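Local atomic coordinates of purine nucleoside phosphorylase (Caulobacter vibrioides, PDB entry 1XFJ), a protein that probably acts as a purine nucleoside phosphorylase of the YfiH/LACC1 family, splitting inosine with phosphate and perhaps also deaminating adenosine. Residues Ile35-Asp47 and Asn245-Ile257. Numbering follows the deposited sequence.
Sequences IYDSLNVGRGSQD and NNDGDYGRLLSAI
An Asx turn at Asn40, in the loop that leads from strand 20-25 to helix 49-62, docks on the extended chain running into strand 253-259 near the C-terminus. Asn40 OD1 takes Arg252 N at 2.8 Å and, from the opposite face of its amide plane, Gly42 N. The other end of that amide is tied down as well: ND2 donates in plane to Ser45 OG and to Asp47 OD2, which also bonds Ser32, so the group can hardly rotate. Next along the chain, Val41 N returns a nearly straight bond to Arg252 O (3.2 Å), and Val41 CG2 packs on Leu254 CB at 3.7 Å; both side chains also reach Ile59 of helix 49-62.

Asp249 makes the second anchor. With CG anti to its backbone N (chi1 -168°), the carboxylate reaches into the loop, where OD2 accepts Tyr36 OH at 2.6 Å on its anti lone pair and Gln46 N at 2.9 Å from above the carboxylate plane. The Tyr36 ring, held between Ile35 CG1 on one face and Asp47 CB on the other, turns its edge to this partner. Through its syn lone pair Asp249 OD1 takes Arg252 NH2 in a salt bridge, with OD1 lying in the guanidinium plane, while Arg252 NE holds Tyr250 O. Arg252 CG rests on Gly42 CA at 3.5 Å; beyond it the chain bends at chi2 (-56°), which brings one face of the guanidinium to Ser45 CB.

Waters bridge Ile35 O to Gly251 N and Leu39 O to Leu254 N. The Asp249 carboxylate thus serves both segments at once, and its charge is probably stabilised by Arg252 together with the phenol and amide donors of the loop.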
ATOM      1  N   ILE A  35      11.465   3.987 -17.747  1.00  6.84           N
ATOM      2  CA  ILE A  35      11.454   3.309 -16.459  1.00  7.11           C
ATOM      3  C   ILE A  35      10.069   3.341 -15.821  1.00  5.45           C
ATOM      4  O   ILE A  35       9.764   2.535 -14.942  1.00  6.21           O
ATOM      5  CB  ILE A  35      12.466   3.945 -15.478  1.00  8.23           C
ATOM      6  CG1 ILE A  35      12.119   5.415 -15.245  1.00  7.40           C
ATOM      7  CG2 ILE A  35      13.876   3.817 -16.035  1.00  8.67           C
ATOM      8  CD1 ILE A  35      12.928   6.062 -14.135  1.00  9.79           C
ATOM      9  N   TYR A  36       9.229   4.266 -16.272  1.00  4.63           N
ATOM     10  CA  TYR A  36       7.881   4.406 -15.726  1.00  4.33           C
ATOM     11  C   TYR A  36       6.869   3.587 -16.521  1.00  4.88           C
ATOM     12  O   TYR A  36       5.673   3.591 -16.210  1.00  3.85           O
ATOM     13  CB  TYR A  36       7.460   5.878 -15.761  1.00  3.31           C
ATOM     14  CG  TYR A  36       8.457   6.812 -15.114  1.00  3.19           C
ATOM     15  CD1 TYR A  36       8.657   6.803 -13.737  1.00  3.06           C
ATOM     16  CD2 TYR A  36       9.215   7.694 -15.884  1.00  3.18           C
ATOM     17  CE1 TYR A  36       9.591   7.649 -13.138  1.00  3.99           C
ATOM     18  CE2 TYR A  36      10.148   8.542 -15.303  1.00  4.47           C
ATOM     19  CZ  TYR A  36      10.334   8.515 -13.931  1.00  4.89           C
ATOM     20  OH  TYR A  36      11.271   9.349 -13.364  1.00  4.97           O
ATOM     21  N   ASP A  37       7.367   2.873 -17.528  1.00  6.37           N
ATOM     22  CA  ASP A  37       6.546   2.070 -18.435  1.00 10.55           C
ATOM     23  C   ASP A  37       5.113   1.759 -18.016  1.00 15.29           C
ATOM     24  O   ASP A  37       4.842   0.853 -17.235  1.00 15.44           O
ATOM     25  CB  ASP A  37       7.286   0.781 -18.813  1.00 10.50           C
ATOM     26  CG  ASP A  37       6.488  -0.101 -19.771  1.00 13.64           C
ATOM     27  OD1 ASP A  37       5.655   0.428 -20.540  1.00 10.46           O
ATOM     28  OD2 ASP A  37       6.705  -1.331 -19.762  1.00 15.74           O
ATOM     29  N   SER A  38       4.175   2.590 -18.509  1.00 14.94           N
ATOM     30  CA  SER A  38       2.728   2.429 -18.428  1.00 12.20           C
ATOM     31  C   SER A  38       2.165   3.095 -17.177  1.00  8.00           C
ATOM     32  O   SER A  38       1.951   4.306 -17.098  1.00  9.00           O
ATOM     33  CB  SER A  38       2.352   0.947 -18.457  1.00 13.14           C
ATOM     34  OG  SER A  38       1.201   0.727 -19.251  1.00 20.00           O
ATOM     35  N   LEU A  39       1.686   2.265 -16.200  1.00  7.65           N
ATOM     36  CA  LEU A  39       0.894   2.766 -15.073  1.00  3.01           C
ATOM     37  C   LEU A  39       1.526   3.377 -13.828  1.00  4.01           C
ATOM     38  O   LEU A  39       1.311   2.899 -12.711  1.00  4.56           O
ATOM     39  CB  LEU A  39      -0.092   1.676 -14.651  1.00  3.74           C
ATOM     40  CG  LEU A  39      -1.433   2.159 -14.094  1.00  3.10           C
ATOM     41  CD1 LEU A  39      -2.198   2.920 -15.170  1.00  5.87           C
ATOM     42  CD2 LEU A  39      -2.241   0.957 -13.624  1.00  3.68           C
ATOM     43  N   ASN A  40       2.250   4.472 -14.018  1.00  3.07           N
ATOM     44  CA  ASN A  40       2.890   5.174 -12.912  1.00  3.16           C
ATOM     45  C   ASN A  40       1.962   6.253 -12.353  1.00  4.04           C
ATOM     46  O   ASN A  40       1.555   7.166 -13.074  1.00  5.52           O
ATOM     47  CB  ASN A  40       4.198   5.805 -13.396  1.00  3.14           C
ATOM     48  CG  ASN A  40       4.802   6.745 -12.377  1.00  3.11           C
ATOM     49  OD1 ASN A  40       4.776   6.474 -11.175  1.00  3.10           O
ATOM     50  ND2 ASN A  40       5.365   7.852 -12.854  1.00  3.06           N
ATOM     51  N   VAL A  41       1.640   6.155 -11.064  1.00  4.58           N
ATOM     52  CA  VAL A  41       0.745   7.122 -10.433  1.00  4.56           C
ATOM     53  C   VAL A  41       1.465   8.121  -9.524  1.00  5.58           C
ATOM     54  O   VAL A  41       0.821   8.937  -8.857  1.00  3.56           O
ATOM     55  CB  VAL A  41      -0.352   6.408  -9.599  1.00  5.25           C
ATOM     56  CG1 VAL A  41      -1.195   5.515 -10.500  1.00  5.63           C
ATOM     57  CG2 VAL A  41       0.284   5.595  -8.480  1.00  5.74           C
ATOM     58  N   GLY A  42       2.795   8.069  -9.517  1.00  4.29           N
ATOM     59  CA  GLY A  42       3.578   8.962  -8.677  1.00  5.80           C
ATOM     60  C   GLY A  42       3.639  10.428  -9.072  1.00  5.69           C
ATOM     61  O   GLY A  42       4.416  10.818  -9.948  1.00  4.87           O
ATOM     62  N   ARG A  43       2.825  11.253  -8.419  1.00  5.09           N
ATOM     63  CA  ARG A  43       2.816  12.683  -8.708  1.00  6.48           C
ATOM     64  C   ARG A  43       4.123  13.343  -8.262  1.00  7.87           C
ATOM     65  O   ARG A  43       4.483  14.423  -8.740  1.00  8.27           O
ATOM     66  CB  ARG A  43       1.631  13.351  -8.003  1.00  8.25           C
ATOM     67  CG  ARG A  43       0.317  13.218  -8.751  1.00  9.51           C
ATOM     68  CD  ARG A  43      -0.826  13.813  -7.952  1.00 13.00           C
ATOM     69  NE  ARG A  43      -2.033  13.973  -8.756  1.00 14.39           N
ATOM     70  CZ  ARG A  43      -3.193  14.408  -8.275  1.00 16.23           C
ATOM     71  NH1 ARG A  43      -3.301  14.719  -6.990  1.00 13.26           N
ATOM     72  NH2 ARG A  43      -4.239  14.550  -9.081  1.00 16.76           N
ATOM     73  N   GLY A  44       4.835  12.681  -7.357  1.00  7.99           N
ATOM     74  CA  GLY A  44       6.088  13.227  -6.864  1.00  8.99           C
ATOM     75  C   GLY A  44       7.291  12.678  -7.604  1.00  8.44           C
ATOM     76  O   GLY A  44       8.434  12.978  -7.252  1.00 11.05           O
ATOM     77  N   SER A  45       7.038  11.874  -8.632  1.00  6.39           N
ATOM     78  CA  SER A  45       8.111  11.274  -9.422  1.00  7.18           C
ATOM     79  C   SER A  45       8.618  12.244 -10.482  1.00  6.33           C
ATOM     80  O   SER A  45       8.116  13.361 -10.606  1.00  8.41           O
ATOM     81  CB  SER A  45       7.621   9.990 -10.098  1.00  7.17           C
ATOM     82  OG  SER A  45       6.721  10.278 -11.154  1.00  5.82           O
ATOM     83  N   GLN A  46       9.612  11.809 -11.250  1.00  5.37           N
ATOM     84  CA  GLN A  46      10.195  12.639 -12.296  1.00  6.71           C
ATOM     85  C   GLN A  46       9.636  12.312 -13.680  1.00  5.62           C
ATOM     86  O   GLN A  46      10.194  12.707 -14.704  1.00  6.54           O
ATOM     87  CB  GLN A  46      11.720  12.497 -12.265  1.00  6.15           C
ATOM     88  CG  GLN A  46      12.347  13.180 -11.050  1.00  8.00           C
ATOM     89  CD  GLN A  46      13.802  12.807 -10.828  1.00 12.36           C
ATOM     90  OE1 GLN A  46      14.111  11.715 -10.351  1.00 12.74           O
ATOM     91  NE2 GLN A  46      14.703  13.714 -11.178  1.00 13.68           N
ATOM     92  N   ASP A  47       8.516  11.596 -13.693  1.00  5.44           N
ATOM     93  CA  ASP A  47       7.839  11.207 -14.931  1.00  3.76           C
ATOM     94  C   ASP A  47       7.093  12.435 -15.458  1.00  4.88           C
ATOM     95  O   ASP A  47       7.034  13.461 -14.779  1.00  4.78           O
ATOM     96  CB  ASP A  47       6.850  10.077 -14.616  1.00  5.05           C
ATOM     97  CG  ASP A  47       6.229   9.454 -15.856  1.00  6.34           C
ATOM     98  OD1 ASP A  47       6.636   9.789 -16.986  1.00  4.89           O
ATOM     99  OD2 ASP A  47       5.325   8.606 -15.688  1.00  7.24           O
ATOM    100  N   ASN A 245      19.836  -1.047 -10.336  1.00 13.83           N
ATOM    101  CA  ASN A 245      20.032  -0.744 -11.753  1.00 16.23           C
ATOM    102  C   ASN A 245      20.517   0.685 -11.965  1.00 15.63           C
ATOM    103  O   ASN A 245      20.732   1.122 -13.096  1.00 16.51           O
ATOM    104  CB  ASN A 245      18.733  -0.969 -12.530  1.00 18.25           C
ATOM    105  CG  ASN A 245      18.366  -2.438 -12.638  1.00 21.05           C
ATOM    106  OD1 ASN A 245      18.217  -3.131 -11.632  1.00 22.53           O
ATOM    107  ND2 ASN A 245      18.218  -2.920 -13.868  1.00 24.85           N
ATOM    108  N   ASN A 246      20.686   1.409 -10.867  1.00 16.26           N
ATOM    109  CA  ASN A 246      21.151   2.787 -10.913  1.00 16.68           C
ATOM    110  C   ASN A 246      20.169   3.748 -11.569  1.00 16.69           C
ATOM    111  O   ASN A 246      20.580   4.713 -12.216  1.00 15.61           O
ATOM    112  CB  ASN A 246      22.504   2.874 -11.627  1.00 19.24           C
ATOM    113  CG  ASN A 246      23.562   2.007 -10.977  1.00 22.73           C
ATOM    114  OD1 ASN A 246      23.673   0.816 -11.269  1.00 25.92           O
ATOM    115  ND2 ASN A 246      24.339   2.598 -10.076  1.00 25.07           N
ATOM    116  N   ASP A 247      18.874   3.480 -11.427  1.00 15.14           N
ATOM    117  CA  ASP A 247      17.880   4.391 -11.979  1.00 16.17           C
ATOM    118  C   ASP A 247      17.739   5.442 -10.884  1.00 15.26           C
ATOM    119  O   ASP A 247      17.791   5.115  -9.698  1.00 17.22           O
ATOM    120  CB  ASP A 247      16.529   3.699 -12.205  1.00 16.48           C
ATOM    121  CG  ASP A 247      16.610   2.544 -13.188  1.00 19.51           C
ATOM    122  OD1 ASP A 247      17.385   2.631 -14.163  1.00 18.72           O
ATOM    123  OD2 ASP A 247      15.878   1.548 -12.992  1.00 21.85           O
ATOM    124  N   GLY A 248      17.578   6.699 -11.272  1.00 14.80           N
ATOM    125  CA  GLY A 248      17.458   7.750 -10.281  1.00 12.17           C
ATOM    126  C   GLY A 248      16.036   7.959  -9.806  1.00 11.19           C
ATOM    127  O   GLY A 248      15.755   8.907  -9.079  1.00  9.94           O
ATOM    128  N   ASP A 249      15.139   7.067 -10.209  1.00  9.17           N
ATOM    129  CA  ASP A 249      13.737   7.169  -9.824  1.00  8.59           C
ATOM    130  C   ASP A 249      13.039   5.867 -10.193  1.00  7.50           C
ATOM    131  O   ASP A 249      13.662   4.952 -10.728  1.00  6.98           O
ATOM    132  CB  ASP A 249      13.094   8.356 -10.554  1.00  7.43           C
ATOM    133  CG  ASP A 249      11.725   8.719 -10.008  1.00  9.32           C
ATOM    134  OD1 ASP A 249      11.473   8.503  -8.804  1.00  8.18           O
ATOM    135  OD2 ASP A 249      10.904   9.249 -10.786  1.00 10.39           O
ATOM    136  N   TYR A 250      11.745   5.782  -9.909  1.00  7.06           N
ATOM    137  CA  TYR A 250      10.987   4.578 -10.219  1.00  7.14           C
ATOM    138  C   TYR A 250       9.502   4.884 -10.274  1.00  6.83           C
ATOM    139  O   TYR A 250       9.044   5.881  -9.716  1.00  7.13           O
ATOM    140  CB  TYR A 250      11.257   3.507  -9.158  1.00  6.57           C
ATOM    141  CG  TYR A 250      11.235   4.050  -7.748  1.00  9.48           C
ATOM    142  CD1 TYR A 250      10.046   4.149  -7.027  1.00  9.45           C
ATOM    143  CD2 TYR A 250      12.405   4.525  -7.156  1.00 10.16           C
ATOM    144  CE1 TYR A 250      10.024   4.715  -5.746  1.00 11.58           C
ATOM    145  CE2 TYR A 250      12.394   5.088  -5.889  1.00 12.05           C
ATOM    146  CZ  TYR A 250      11.207   5.184  -5.188  1.00 12.68           C
ATOM    147  OH  TYR A 250      11.216   5.758  -3.938  1.00 15.56           O
ATOM    148  N   GLY A 251       8.759   4.027 -10.965  1.00  6.63           N
ATOM    149  CA  GLY A 251       7.326   4.209 -11.067  1.00  5.62           C
ATOM    150  C   GLY A 251       6.691   3.802  -9.752  1.00  5.40           C
ATOM    151  O   GLY A 251       7.303   3.067  -8.972  1.00  5.08           O
ATOM    152  N   ARG A 252       5.475   4.281  -9.503  1.00  3.70           N
ATOM    153  CA  ARG A 252       4.759   3.966  -8.271  1.00  5.37           C
ATOM    154  C   ARG A 252       3.463   3.222  -8.583  1.00  4.86           C
ATOM    155  O   ARG A 252       2.714   3.607  -9.482  1.00  4.11           O
ATOM    156  CB  ARG A 252       4.423   5.251  -7.498  1.00  7.46           C
ATOM    157  CG  ARG A 252       5.532   6.301  -7.494  1.00  9.51           C
ATOM    158  CD  ARG A 252       6.843   5.748  -6.959  1.00 11.78           C
ATOM    159  NE  ARG A 252       7.947   6.672  -7.203  1.00 11.73           N
ATOM    160  CZ  ARG A 252       8.097   7.841  -6.589  1.00 12.77           C
ATOM    161  NH1 ARG A 252       7.214   8.233  -5.678  1.00 11.55           N
ATOM    162  NH2 ARG A 252       9.122   8.625  -6.897  1.00 12.63           N
ATOM    163  N   LEU A 253       3.213   2.155  -7.830  1.00  3.27           N
ATOM    164  CA  LEU A 253       2.012   1.344  -7.995  1.00  3.68           C
ATOM    165  C   LEU A 253       0.920   1.850  -7.067  1.00  4.07           C
ATOM    166  O   LEU A 253       1.194   2.235  -5.935  1.00  6.34           O
ATOM    167  CB  LEU A 253       2.306  -0.103  -7.621  1.00  3.17           C
ATOM    168  CG  LEU A 253       3.429  -0.798  -8.378  1.00  3.01           C
ATOM    169  CD1 LEU A 253       3.888  -2.026  -7.592  1.00  4.90           C
ATOM    170  CD2 LEU A 253       2.925  -1.185  -9.762  1.00  3.62           C
ATOM    171  N   LEU A 254      -0.320   1.828  -7.538  1.00  3.21           N
ATOM    172  CA  LEU A 254      -1.425   2.268  -6.702  1.00  3.03           C
ATOM    173  C   LEU A 254      -2.213   1.061  -6.212  1.00  3.51           C
ATOM    174  O   LEU A 254      -2.317   0.054  -6.904  1.00  4.75           O
ATOM    175  CB  LEU A 254      -2.369   3.184  -7.483  1.00  6.15           C
ATOM    176  CG  LEU A 254      -3.418   3.867  -6.596  1.00  9.62           C
ATOM    177  CD1 LEU A 254      -2.733   4.930  -5.759  1.00  8.85           C
ATOM    178  CD2 LEU A 254      -4.510   4.494  -7.439  1.00 11.17           C
ATOM    179  N   SER A 255      -2.746   1.167  -5.000  1.00  3.29           N
ATOM    180  CA  SER A 255      -3.579   0.125  -4.412  1.00  3.21           C
ATOM    181  C   SER A 255      -4.724   0.941  -3.845  1.00  3.13           C
ATOM    182  O   SER A 255      -4.489   1.936  -3.166  1.00  3.35           O
ATOM    183  CB  SER A 255      -2.841  -0.616  -3.298  1.00  3.19           C
ATOM    184  OG  SER A 255      -1.733  -1.332  -3.815  1.00  3.63           O
ATOM    185  N   ALA A 256      -5.960   0.552  -4.128  1.00  3.13           N
ATOM    186  CA  ALA A 256      -7.077   1.346  -3.638  1.00  3.84           C
ATOM    187  C   ALA A 256      -8.340   0.555  -3.365  1.00  3.99           C
ATOM    188  O   ALA A 256      -8.506  -0.571  -3.833  1.00  4.85           O
ATOM    189  CB  ALA A 256      -7.376   2.470  -4.628  1.00  3.38           C
ATOM    190  N   ILE A 257      -9.236   1.171  -2.607  1.00  3.89           N
ATOM    191  CA  ILE A 257     -10.491   0.537  -2.249  1.00  3.57           C
ATOM    192  C   ILE A 257     -11.549   1.626  -2.132  1.00  4.93           C
ATOM    193  O   ILE A 257     -11.237   2.774  -1.810  1.00  4.54           O
ATOM    194  CB  ILE A 257     -10.337  -0.236  -0.912  1.00  3.68           C
ATOM    195  CG1 ILE A 257     -11.624  -0.996  -0.591  1.00  3.59           C
ATOM    196  CG2 ILE A 257      -9.960   0.727   0.214  1.00  3.78           C
ATOM    197  CD1 ILE A 257     -11.453  -2.008   0.540  1.00  4.76           C
TER
HETATM  198  O   HOH W   1      10.545   2.035 -12.389  1.00  5.93           O
HETATM  199  O   HOH W   2      -0.077   1.246 -10.636  1.00  3.53           O
HETATM  200  O   HOH W   3       9.153  10.945  -5.326  1.00 20.64           O